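Local coordinates for uncharacterized conserved protein BF1870 (Bacteroides fragilis, PDB 3EWL), which is of unknown function, but its C-terminal thioredoxin-like domain has a CxxC pattern that suggests a possible thiol-disulfide redox role, at residues A[8-13]-A[67-72]. Numbering follows the deposited sequence.
Sequences ADFTYV and LAIYPD
One face of the Y12 ring is covered by the L67 methyl CD1, which sits 4.0 Å from the ring centroid and 16° off the normal, a CH-pi contact displaced toward the rim, with Y12 CZ its nearest ring atom. The F10 ring meets I69 CD1 at its edge, in plane, F10 CE1 lying 3.8 Å from that methyl; I69 CG1 approaches the same carbon obliquely, and L67 CD2 stands looser, 4.3 Å from F10 CZ. I69 CD1 thus touches both aromatic side chains, meeting Y12 at the root of its ring, 3.9 Å from Y12 CB. In F10 and Y12 both CB atoms point toward strand 64-70, and CG sits between the backbone N and the carbonyl carbon (chi1 51° and 61°). L67 has CG anti to its backbone N; its CD1 lies over the Y12 face, while CD2 reaches both Y12 CE2 and, more loosely, F10 CZ. No hydrogen bond joins the two segments; the nearest CA atoms, those of Y12 and I69, are 7.8 Å apart, and side chains alone bridge the gap. All four touching residues are buried. I99 of helix 98-101 packs on both F10 and I69, while I90 of strand 90-93 touches Y12 and L67. Backbone bonds of Y12 to S20 of strand 19-21 and of F10 to M22 just beyond it hold 8-13 in a hairpin, and L67 pairs with M31 and F33 of the neighbouring parallel strand 29-34. The arrangement thus packs an N-terminal beta-hairpin on the face of the mixed central sheet near its 90-93 edge, where V13 bonds to W93, closing part of the hydrophobic core of a thioredoxin-like alpha/beta fold.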
# COMPACT_ATOMS: atom_id res chain seq x y z
N ALA A 8 -10.24 7.02 -0.58
CA ALA A 8 -9.81 8.32 -0.03
C ALA A 8 -8.37 8.71 -0.45
O ALA A 8 -7.43 7.91 -0.37
CB ALA A 8 -9.96 8.36 1.50
N ASP A 9 -8.23 9.95 -0.90
CA ASP A 9 -6.94 10.49 -1.29
C ASP A 9 -6.21 11.04 -0.07
O ASP A 9 -6.83 11.50 0.92
CB ASP A 9 -7.16 11.56 -2.37
CG ASP A 9 -5.93 11.79 -3.23
OD1 ASP A 9 -4.96 10.99 -3.11
OD2 ASP A 9 -5.93 12.79 -4.02
N PHE A 10 -4.89 10.98 -0.12
CA PHE A 10 -4.01 11.52 0.93
C PHE A 10 -2.64 11.82 0.34
O PHE A 10 -2.30 11.35 -0.76
CB PHE A 10 -3.83 10.50 2.07
CG PHE A 10 -3.43 9.15 1.59
CD1 PHE A 10 -2.08 8.77 1.53
CD2 PHE A 10 -4.40 8.23 1.19
CE1 PHE A 10 -1.72 7.51 1.07
CE2 PHE A 10 -4.03 6.95 0.70
CZ PHE A 10 -2.70 6.60 0.66
N THR A 11 -1.82 12.55 1.09
CA THR A 11 -0.46 12.82 0.66
C THR A 11 0.51 11.92 1.42
O THR A 11 0.16 11.35 2.47
CB THR A 11 -0.09 14.29 0.89
OG1 THR A 11 -0.33 14.61 2.26
CG2 THR A 11 -0.97 15.21 -0.01
N TYR A 12 1.74 11.82 0.92
CA TYR A 12 2.77 11.03 1.59
C TYR A 12 4.12 11.55 1.15
O TYR A 12 4.22 12.25 0.13
CB TYR A 12 2.64 9.53 1.27
CG TYR A 12 2.78 9.21 -0.19
CD1 TYR A 12 4.02 8.87 -0.73
CD2 TYR A 12 1.67 9.24 -1.05
CE1 TYR A 12 4.17 8.61 -2.10
CE2 TYR A 12 1.80 8.99 -2.44
CZ TYR A 12 3.05 8.67 -2.94
OH TYR A 12 3.20 8.40 -4.27
N VAL A 13 5.14 11.20 1.93
CA VAL A 13 6.52 11.46 1.54
C VAL A 13 7.27 10.14 1.50
O VAL A 13 6.92 9.18 2.22
CB VAL A 13 7.22 12.49 2.47
CG1 VAL A 13 7.38 11.93 3.89
CG2 VAL A 13 8.56 12.95 1.83
N LEU A 67 1.75 0.78 -3.25
CA LEU A 67 1.97 1.93 -2.42
C LEU A 67 1.86 1.49 -0.96
O LEU A 67 0.76 1.30 -0.43
CB LEU A 67 0.96 3.04 -2.78
CG LEU A 67 1.03 4.31 -1.94
CD1 LEU A 67 2.45 4.94 -1.97
CD2 LEU A 67 -0.02 5.27 -2.40
N ALA A 68 3.01 1.34 -0.33
CA ALA A 68 3.11 0.95 1.05
C ALA A 68 3.17 2.24 1.87
O ALA A 68 4.07 3.11 1.68
CB ALA A 68 4.40 0.08 1.24
N ILE A 69 2.22 2.36 2.79
CA ILE A 69 2.02 3.55 3.54
C ILE A 69 2.08 3.30 5.05
O ILE A 69 1.32 2.46 5.59
CB ILE A 69 0.62 4.19 3.19
CG1 ILE A 69 0.57 4.59 1.71
CG2 ILE A 69 0.33 5.41 4.07
CD1 ILE A 69 1.67 5.72 1.32
N TYR A 70 2.94 4.05 5.75
CA TYR A 70 2.95 4.04 7.23
C TYR A 70 2.11 5.22 7.69
O TYR A 70 2.34 6.33 7.27
CB TYR A 70 4.39 4.16 7.74
CG TYR A 70 4.49 4.30 9.26
CD1 TYR A 70 3.94 3.33 10.13
CD2 TYR A 70 5.16 5.38 9.81
CE1 TYR A 70 4.04 3.48 11.52
CE2 TYR A 70 5.28 5.54 11.18
CZ TYR A 70 4.75 4.59 12.04
OH TYR A 70 4.90 4.81 13.41
N PRO A 71 1.07 4.97 8.52
CA PRO A 71 0.11 5.99 8.88
C PRO A 71 0.33 6.62 10.24
O PRO A 71 -0.40 7.57 10.58
CB PRO A 71 -1.23 5.26 8.88
CG PRO A 71 -0.87 3.83 9.20
CD PRO A 71 0.58 3.60 8.83
N ASP A 72 1.30 6.11 11.01
CA ASP A 72 1.47 6.56 12.40
C ASP A 72 2.65 7.52 12.57
O ASP A 72 3.02 8.20 11.59
CB ASP A 72 1.41 5.37 13.36
CG ASP A 72 0.02 4.67 13.28
OD1 ASP A 72 -0.98 5.40 13.42
OD2 ASP A 72 -0.09 3.44 13.03